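Local coordinates for Exo-beta-1,3-galactanase (Bifidobacterium bifidum, PDB 5FLW), which probably releases galactose units from the ends of beta-1,3-galactan chains, as a glycoside hydrolase of family 43, at residues L25-G36 with V48-W59; M152-I162 with Y186-I194. All blocks are in the same frame, centred on the assembly; numbering follows the deposited sequence.

The two contacts illustrate how a five-bladed beta-propeller is held within a blade and between blades. Contact 1 joins the two middle strands of one four-stranded sheet, with only D30 and T54, at one end of the strand pair, exposed among its touching residues; contact 2 sets strands 149-155 and 159-165 of one blade against the chain that enters the next at strand 191-196. Both are largely buried, share no elements, and lie on opposite sides of the chain's centre, their own centres about 25 Å apart. Backbone hydrogen bonds and aromatic packing dominate contact 1. In contact 2 no backbone pairs form; a single direct hydrogen bond, apolar side chains and bridging waters do the work.

Contact 1. Residues L25-G36 with V48-W59; sequences LQKFGDTWYAYG and VCCYTTTDFIAW
W32 pairs with T53, A34 with Y51 and G36 with C49 as the hydrogen-bonded pairs of an antiparallel beta hairpin, which supplies the two middle strands of one blade in the five-bladed beta-propeller of family 43. Each pair is closed by two backbone bonds; the straightest of the six runs from A34 N to Y51 O (2.8 Å, 172°). Between them CA-H groups add to the pairing, as where T52 CA lies 3.1 Å from W32 O.

On the W32 side of the sheet, F56 turns its edge toward the indole face, its CZ 3.6 Å from W32 CG with the planes at 53°. The F56 ring is met at its own edge by L25 CD1, 4.0 Å from CE1, and A34 CB reaches W59 CZ3 at 3.7 Å. V249 packs against L25 and W32 on this side. On the Y33 side, T52 CG2 makes a CH-pi contact over the ring, 3.5 Å from Y33 CD2, and F28 CD2 lies over the other face; T52 OG1 is hydrogen-bonded to H62 NE2. C50 SG approaches the Y35 ring obliquely, 3.9 Å from CE1.

Where strand 48-53 ends, T53 OG1 organises the chain that follows in an ST turn, accepting from D55 N and F56 N. Losing the hydroxyl and methyl to an alanine at T53 would probably leave these N-H groups without their shared acceptor and the F56 ring without the methyl centred over one face. With chi1 at -166°, T53 OG1 lies anti to its own nitrogen and donates to A58 O at 2.7 Å.

Contact 2. Residues M152-I162 with Y186-I194; sequences MSEDRDHGTHI and YGLESPTII
A chi1 of T160 that turns OG1 anti to the carbonyl carbon, beside the backbone nitrogen, aims the hydroxyl at L188 O, to which it donates at 2.8 Å. The hydroxyl approaches from above the carbonyl plane, 38° out of it. M152 gets its reach from bends at chi2 (86°) and chi3 (77°), which bring M152 CE to within 3.6 Å of T192 CA, next to the backbone of I193.

These residues mark a boundary between blades of the propeller: M152 and T160 sit on neighbouring strands of one sheet, and strand 191-196 opens the next. P191 CG lies 3.7 Å from M152 CB, and I193 CD1 touches both M152 CG and I162 CD1, 3.8 Å from the latter; W202 of strand 199-205 touches both I162 and T160. Where the chain passes T160 the fit is close enough that any CB on G187 would collide with the T160 hydroxyl. G187 O is buried here with no polar partner.

Toward the turn the contact becomes polar. R156 grips E154 side-on, NE to OE2 at 2.8 Å and NH2 to OE1, while R156 CD meets the Y186 ring obliquely, 3.5 Å from Y186 CD1. One water links E154 OE1 to E189 OE1, 2.9 Å from the latter, and a second ties E154 OE2 and D155 O to G187 N.

R156 NH2 stays 4.2 Å from E189 OE1, which lies well out of the guanidinium plane. The arginine's charge is therefore probably answered mainly by E154, and polar contact with E189 runs through water: the first bridges two carboxylates, probably easing their like charges, and a third, bonded to R156 NH2, reaches E189 OE1 only weakly.

Contact 1. Residues L25-G36 with V48-W59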
# COMPACT_ATOMS: atom_id res chain seq x y z
N LEU A 25 1.58 5.98 0.66
CA LEU A 25 2.22 7.23 0.26
C LEU A 25 1.17 8.18 -0.26
O LEU A 25 0.33 7.80 -1.08
CB LEU A 25 3.19 7.03 -0.91
CG LEU A 25 4.60 6.58 -0.65
CD1 LEU A 25 5.25 6.27 -2.00
CD2 LEU A 25 5.34 7.69 0.08
N GLN A 26 1.24 9.45 0.18
CA GLN A 26 0.35 10.51 -0.27
C GLN A 26 1.16 11.78 -0.42
O GLN A 26 2.01 12.07 0.41
CB GLN A 26 -0.70 10.80 0.79
CG GLN A 26 -1.81 9.78 0.91
CD GLN A 26 -2.67 9.77 -0.33
OE1 GLN A 26 -3.38 10.73 -0.61
NE2 GLN A 26 -2.59 8.69 -1.09
N LYS A 27 0.88 12.54 -1.48
CA LYS A 27 1.48 13.86 -1.66
C LYS A 27 0.47 14.91 -1.20
O LYS A 27 -0.62 15.01 -1.77
CB LYS A 27 1.90 14.09 -3.11
CG LYS A 27 2.93 15.22 -3.24
CD LYS A 27 3.26 15.52 -4.70
CE LYS A 27 4.35 16.57 -4.82
NZ LYS A 27 4.84 16.73 -6.23
N PHE A 28 0.82 15.66 -0.15
CA PHE A 28 0.01 16.77 0.36
C PHE A 28 0.87 18.02 0.25
O PHE A 28 1.96 18.08 0.85
CB PHE A 28 -0.36 16.53 1.82
CG PHE A 28 -1.12 15.27 2.08
CD1 PHE A 28 -2.24 14.95 1.32
CD2 PHE A 28 -0.75 14.42 3.12
CE1 PHE A 28 -2.98 13.79 1.57
CE2 PHE A 28 -1.47 13.25 3.38
CZ PHE A 28 -2.60 12.95 2.61
N GLY A 29 0.37 19.04 -0.45
CA GLY A 29 1.22 20.16 -0.81
C GLY A 29 2.37 19.69 -1.71
O GLY A 29 2.19 18.94 -2.68
N ASP A 30 3.58 20.11 -1.36
CA ASP A 30 4.77 19.79 -2.14
C ASP A 30 5.58 18.63 -1.53
O ASP A 30 6.71 18.37 -1.98
CB ASP A 30 5.63 21.06 -2.27
CG ASP A 30 6.28 21.47 -0.94
OD1 ASP A 30 5.91 20.93 0.13
OD2 ASP A 30 7.19 22.35 -0.96
N THR A 31 5.01 17.92 -0.55
CA THR A 31 5.74 16.94 0.24
C THR A 31 5.06 15.58 0.18
O THR A 31 3.82 15.50 0.24
CB THR A 31 5.81 17.46 1.67
OG1 THR A 31 6.53 18.70 1.68
CG2 THR A 31 6.48 16.46 2.61
N TRP A 32 5.86 14.51 0.06
CA TRP A 32 5.37 13.14 0.13
C TRP A 32 5.34 12.68 1.59
O TRP A 32 6.30 12.89 2.34
CB TRP A 32 6.24 12.19 -0.70
CG TRP A 32 5.96 12.33 -2.20
CD1 TRP A 32 6.66 13.09 -3.10
CD2 TRP A 32 4.91 11.70 -2.93
NE1 TRP A 32 6.09 12.98 -4.35
CE2 TRP A 32 5.02 12.12 -4.27
CE3 TRP A 32 3.89 10.80 -2.58
CZ2 TRP A 32 4.15 11.68 -5.27
CZ3 TRP A 32 3.01 10.36 -3.58
CH2 TRP A 32 3.16 10.80 -4.91
N TYR A 33 4.23 12.05 1.97
CA TYR A 33 4.06 11.47 3.30
C TYR A 33 3.97 9.96 3.17
O TYR A 33 3.10 9.45 2.46
CB TYR A 33 2.77 11.98 3.94
CG TYR A 33 2.83 13.44 4.30
CD1 TYR A 33 2.83 14.42 3.32
CD2 TYR A 33 2.91 13.85 5.64
CE1 TYR A 33 2.90 15.78 3.64
CE2 TYR A 33 2.98 15.20 5.99
CZ TYR A 33 2.98 16.16 4.97
OH TYR A 33 3.05 17.52 5.26
N ALA A 34 4.85 9.24 3.87
CA ALA A 34 4.80 7.78 3.95
C ALA A 34 4.27 7.35 5.32
O ALA A 34 4.63 7.94 6.34
CB ALA A 34 6.20 7.17 3.73
N TYR A 35 3.44 6.32 5.33
CA TYR A 35 2.93 5.73 6.57
C TYR A 35 3.31 4.26 6.56
O TYR A 35 2.87 3.52 5.68
CB TYR A 35 1.39 5.91 6.67
CG TYR A 35 0.99 7.38 6.59
CD1 TYR A 35 0.93 8.19 7.76
CD2 TYR A 35 0.74 8.00 5.35
CE1 TYR A 35 0.59 9.55 7.70
CE2 TYR A 35 0.42 9.37 5.28
CZ TYR A 35 0.34 10.13 6.46
OH TYR A 35 0.01 11.47 6.40
N GLY A 36 4.13 3.82 7.52
CA GLY A 36 4.67 2.48 7.50
C GLY A 36 4.43 1.70 8.79
O GLY A 36 4.14 2.27 9.85
N VAL A 48 2.06 3.03 13.83
CA VAL A 48 2.27 3.47 12.46
C VAL A 48 3.26 4.63 12.49
O VAL A 48 3.03 5.63 13.18
CB VAL A 48 0.95 3.87 11.78
CG1 VAL A 48 1.23 4.42 10.37
CG2 VAL A 48 0.01 2.66 11.71
N CYS A 49 4.35 4.48 11.74
CA CYS A 49 5.39 5.49 11.61
C CYS A 49 5.12 6.38 10.40
O CYS A 49 4.79 5.88 9.32
CB CYS A 49 6.74 4.80 11.40
SG CYS A 49 7.28 3.89 12.86
N CYS A 50 5.35 7.69 10.56
CA CYS A 50 5.20 8.65 9.48
C CYS A 50 6.56 9.24 9.12
O CYS A 50 7.33 9.63 10.01
CB CYS A 50 4.24 9.78 9.88
SG CYS A 50 4.02 11.07 8.66
N TYR A 51 6.85 9.31 7.80
CA TYR A 51 8.04 9.99 7.28
C TYR A 51 7.65 10.90 6.13
O TYR A 51 6.69 10.63 5.41
CB TYR A 51 9.09 8.99 6.74
CG TYR A 51 9.47 7.94 7.75
CD1 TYR A 51 8.73 6.75 7.86
CD2 TYR A 51 10.54 8.14 8.63
CE1 TYR A 51 9.04 5.80 8.82
CE2 TYR A 51 10.85 7.19 9.60
CZ TYR A 51 10.10 6.02 9.67
OH TYR A 51 10.44 5.09 10.62
N THR A 52 8.41 11.98 5.95
CA THR A 52 8.22 12.85 4.79
C THR A 52 9.48 12.91 3.93
O THR A 52 10.60 12.71 4.40
CB THR A 52 7.80 14.27 5.18
OG1 THR A 52 8.72 14.78 6.15
CG2 THR A 52 6.38 14.28 5.76
N THR A 53 9.27 13.21 2.65
CA THR A 53 10.37 13.36 1.70
C THR A 53 9.93 14.26 0.56
O THR A 53 8.74 14.37 0.25
CB THR A 53 10.86 11.99 1.17
OG1 THR A 53 12.12 12.14 0.50
CG2 THR A 53 9.83 11.38 0.20
N THR A 54 10.91 14.89 -0.06
CA THR A 54 10.68 15.51 -1.36
C THR A 54 11.48 14.84 -2.47
O THR A 54 11.26 15.17 -3.65
CB THR A 54 11.02 17.00 -1.30
OG1 THR A 54 12.39 17.18 -0.95
CG2 THR A 54 10.12 17.70 -0.26
N ASP A 55 12.36 13.88 -2.14
CA ASP A 55 13.22 13.28 -3.16
C ASP A 55 13.31 11.76 -3.10
O ASP A 55 13.99 11.19 -3.96
CB ASP A 55 14.62 13.89 -3.13
CG ASP A 55 15.33 13.71 -1.79
OD1 ASP A 55 14.81 12.98 -0.91
OD2 ASP A 55 16.42 14.35 -1.64
N PHE A 56 12.68 11.10 -2.13
CA PHE A 56 12.79 9.65 -1.93
C PHE A 56 14.23 9.22 -1.66
O PHE A 56 14.57 8.04 -1.83
CB PHE A 56 12.16 8.86 -3.08
CG PHE A 56 10.71 9.10 -3.21
CD1 PHE A 56 9.81 8.33 -2.49
CD2 PHE A 56 10.22 10.13 -4.01
CE1 PHE A 56 8.44 8.57 -2.59
CE2 PHE A 56 8.86 10.38 -4.12
CZ PHE A 56 7.97 9.60 -3.39
N ILE A 57 15.06 10.15 -1.22
CA ILE A 57 16.41 9.87 -0.73
C ILE A 57 16.49 10.09 0.78
O ILE A 57 16.80 9.17 1.54
CB ILE A 57 17.49 10.68 -1.48
CG1 ILE A 57 17.35 10.54 -3.01
CG2 ILE A 57 18.92 10.29 -0.99
CD1 ILE A 57 18.32 11.40 -3.83
N ALA A 58 16.21 11.32 1.24
CA ALA A 58 16.19 11.65 2.66
C ALA A 58 14.78 11.54 3.21
O ALA A 58 13.81 12.03 2.61
CB ALA A 58 16.68 13.09 2.88
N TRP A 59 14.66 10.93 4.38
CA TRP A 59 13.35 10.70 5.00
C TRP A 59 13.34 11.33 6.38
O TRP A 59 14.12 10.95 7.25
CB TRP A 59 13.06 9.20 5.13
CG TRP A 59 12.79 8.50 3.85
CD1 TRP A 59 13.65 7.71 3.16
CD2 TRP A 59 11.54 8.47 3.15
NE1 TRP A 59 13.02 7.20 2.04
CE2 TRP A 59 11.73 7.65 2.02
CE3 TRP A 59 10.28 9.07 3.37
CZ2 TRP A 59 10.69 7.41 1.09
CZ3 TRP A 59 9.24 8.82 2.47
CH2 TRP A 59 9.46 7.99 1.33

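Contact 2. Residues M152-I162 with Y186-I194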
# COMPACT_ATOMS: atom_id res chain seq x y z
N MET A 152 -8.94 -0.69 -1.60
CA MET A 152 -8.84 -2.01 -2.20
C MET A 152 -8.57 -3.00 -1.07
O MET A 152 -7.83 -2.69 -0.14
CB MET A 152 -7.72 -2.09 -3.25
CG MET A 152 -7.87 -1.10 -4.41
SD MET A 152 -7.17 0.55 -4.11
CE MET A 152 -5.40 0.23 -4.31
N SER A 153 -9.19 -4.18 -1.16
CA SER A 153 -9.23 -5.08 -0.00
C SER A 153 -9.21 -6.53 -0.47
O SER A 153 -10.18 -6.99 -1.08
CB SER A 153 -10.51 -4.82 0.82
OG SER A 153 -10.73 -5.85 1.79
N GLU A 154 -8.16 -7.27 -0.11
CA GLU A 154 -8.08 -8.68 -0.48
C GLU A 154 -8.96 -9.52 0.44
O GLU A 154 -8.85 -9.43 1.67
CB GLU A 154 -6.63 -9.17 -0.44
CG GLU A 154 -6.41 -10.53 -1.13
CD GLU A 154 -6.65 -11.74 -0.22
OE1 GLU A 154 -6.29 -11.67 0.97
OE2 GLU A 154 -7.18 -12.77 -0.71
N ASP A 155 -9.82 -10.33 -0.16
CA ASP A 155 -10.84 -11.13 0.52
C ASP A 155 -10.67 -12.57 0.04
O ASP A 155 -11.02 -12.88 -1.11
CB ASP A 155 -12.21 -10.54 0.17
CG ASP A 155 -13.39 -11.43 0.53
OD1 ASP A 155 -13.25 -12.56 1.04
OD2 ASP A 155 -14.54 -10.95 0.24
N ARG A 156 -10.12 -13.44 0.91
CA ARG A 156 -9.72 -14.78 0.45
C ARG A 156 -10.88 -15.60 -0.13
O ARG A 156 -10.65 -16.49 -0.96
CB ARG A 156 -9.00 -15.56 1.55
CG ARG A 156 -8.16 -16.77 1.02
CD ARG A 156 -6.97 -16.34 0.15
NE ARG A 156 -6.34 -15.11 0.65
CZ ARG A 156 -5.30 -15.05 1.49
NH1 ARG A 156 -4.71 -16.16 1.95
NH2 ARG A 156 -4.85 -13.86 1.90
N ASP A 157 -12.12 -15.33 0.30
CA ASP A 157 -13.24 -16.13 -0.19
C ASP A 157 -13.78 -15.65 -1.54
O ASP A 157 -14.50 -16.41 -2.19
CB ASP A 157 -14.40 -16.12 0.81
CG ASP A 157 -14.03 -16.68 2.18
OD1 ASP A 157 -13.31 -17.69 2.28
OD2 ASP A 157 -14.48 -16.04 3.16
N HIS A 158 -13.47 -14.40 -1.97
CA HIS A 158 -14.14 -13.81 -3.14
C HIS A 158 -13.22 -13.25 -4.21
O HIS A 158 -13.50 -13.41 -5.41
CB HIS A 158 -15.18 -12.73 -2.74
CG HIS A 158 -16.24 -13.21 -1.80
ND1 HIS A 158 -16.34 -12.77 -0.50
CD2 HIS A 158 -17.23 -14.12 -1.97
CE1 HIS A 158 -17.36 -13.38 0.09
NE2 HIS A 158 -17.91 -14.20 -0.78
N GLY A 159 -12.15 -12.58 -3.81
CA GLY A 159 -11.29 -11.87 -4.72
C GLY A 159 -10.84 -10.60 -4.05
O GLY A 159 -11.05 -10.40 -2.86
N THR A 160 -10.21 -9.72 -4.83
CA THR A 160 -9.78 -8.44 -4.28
C THR A 160 -10.78 -7.36 -4.71
O THR A 160 -11.06 -7.21 -5.91
CB THR A 160 -8.33 -8.13 -4.67
OG1 THR A 160 -7.51 -9.19 -4.14
CG2 THR A 160 -7.87 -6.78 -4.11
N HIS A 161 -11.36 -6.68 -3.71
CA HIS A 161 -12.40 -5.69 -3.92
C HIS A 161 -11.79 -4.32 -4.18
O HIS A 161 -10.74 -3.96 -3.64
CB HIS A 161 -13.28 -5.52 -2.68
CG HIS A 161 -14.01 -6.76 -2.26
ND1 HIS A 161 -15.34 -6.98 -2.57
CD2 HIS A 161 -13.61 -7.83 -1.54
CE1 HIS A 161 -15.72 -8.14 -2.05
NE2 HIS A 161 -14.68 -8.68 -1.44
N ILE A 162 -12.52 -3.52 -4.96
CA ILE A 162 -12.44 -2.06 -4.93
C ILE A 162 -13.72 -1.60 -4.25
O ILE A 162 -14.82 -1.85 -4.75
CB ILE A 162 -12.33 -1.46 -6.34
CG1 ILE A 162 -11.08 -1.99 -7.07
CG2 ILE A 162 -12.34 0.07 -6.25
CD1 ILE A 162 -10.94 -1.55 -8.51
N TYR A 186 -8.04 -16.68 -6.62
CA TYR A 186 -8.04 -15.59 -5.66
C TYR A 186 -7.75 -14.28 -6.37
O TYR A 186 -7.23 -14.26 -7.50
CB TYR A 186 -6.91 -15.77 -4.63
CG TYR A 186 -6.93 -17.12 -3.99
CD1 TYR A 186 -7.88 -17.41 -3.01
CD2 TYR A 186 -6.04 -18.13 -4.39
CE1 TYR A 186 -7.94 -18.65 -2.42
CE2 TYR A 186 -6.09 -19.39 -3.80
CZ TYR A 186 -7.05 -19.64 -2.80
OH TYR A 186 -7.14 -20.86 -2.18
N GLY A 187 -8.04 -13.18 -5.68
CA GLY A 187 -7.47 -11.91 -6.06
C GLY A 187 -6.00 -11.87 -5.67
O GLY A 187 -5.49 -12.74 -4.96
N LEU A 188 -5.32 -10.83 -6.11
CA LEU A 188 -3.93 -10.66 -5.77
C LEU A 188 -3.88 -9.78 -4.53
O LEU A 188 -4.77 -8.95 -4.32
CB LEU A 188 -3.17 -10.00 -6.92
CG LEU A 188 -3.11 -10.79 -8.23
CD1 LEU A 188 -2.05 -10.21 -9.16
CD2 LEU A 188 -2.83 -12.26 -7.96
N GLU A 189 -2.81 -10.03 -3.80
CA GLU A 189 -2.82 -9.21 -2.59
C GLU A 189 -1.99 -7.93 -2.76
O GLU A 189 -1.59 -7.60 -3.87
CB GLU A 189 -2.49 -10.00 -1.33
CG GLU A 189 -1.11 -10.61 -1.28
CD GLU A 189 -0.90 -11.48 -0.05
OE1 GLU A 189 -1.66 -11.36 0.93
OE2 GLU A 189 0.04 -12.27 -0.07
N SER A 190 -1.60 -7.16 -1.64
CA SER A 190 -0.84 -5.91 -1.68
C SER A 190 -1.25 -5.05 -2.88
O SER A 190 -0.42 -4.70 -3.71
CB SER A 190 0.68 -6.16 -1.64
OG SER A 190 1.16 -6.78 -2.81
N PRO A 191 -2.53 -4.69 -2.95
CA PRO A 191 -3.01 -3.92 -4.10
C PRO A 191 -2.54 -2.47 -4.10
O PRO A 191 -2.42 -1.82 -3.05
CB PRO A 191 -4.54 -3.99 -3.95
CG PRO A 191 -4.74 -4.12 -2.46
CD PRO A 191 -3.63 -5.06 -2.03
N THR A 192 -2.36 -1.95 -5.33
CA THR A 192 -2.10 -0.53 -5.56
C THR A 192 -2.65 -0.17 -6.94
O THR A 192 -2.57 -0.98 -7.87
CB THR A 192 -0.59 -0.21 -5.40
OG1 THR A 192 -0.36 1.18 -5.65
CG2 THR A 192 0.27 -1.09 -6.29
N ILE A 193 -3.23 1.04 -7.07
CA ILE A 193 -3.83 1.50 -8.33
C ILE A 193 -3.36 2.91 -8.65
O ILE A 193 -3.35 3.78 -7.77
CB ILE A 193 -5.39 1.47 -8.28
CG1 ILE A 193 -5.91 0.02 -8.20
CG2 ILE A 193 -6.04 2.19 -9.50
CD1 ILE A 193 -7.41 -0.13 -8.03
N ILE A 194 -3.04 3.14 -9.92
CA ILE A 194 -2.78 4.48 -10.45
C ILE A 194 -3.66 4.66 -11.68
O ILE A 194 -4.28 3.72 -12.19
CB ILE A 194 -1.28 4.77 -10.78
CG1 ILE A 194 -0.73 3.83 -11.86
CG2 ILE A 194 -0.41 4.74 -9.52
CD1 ILE A 194 -0.94 4.29 -13.28
O HOH W 1 -4.16 -10.16 1.87
O HOH W 2 -8.69 -13.47 -2.88
O HOH W 3 -2.97 -12.31 3.88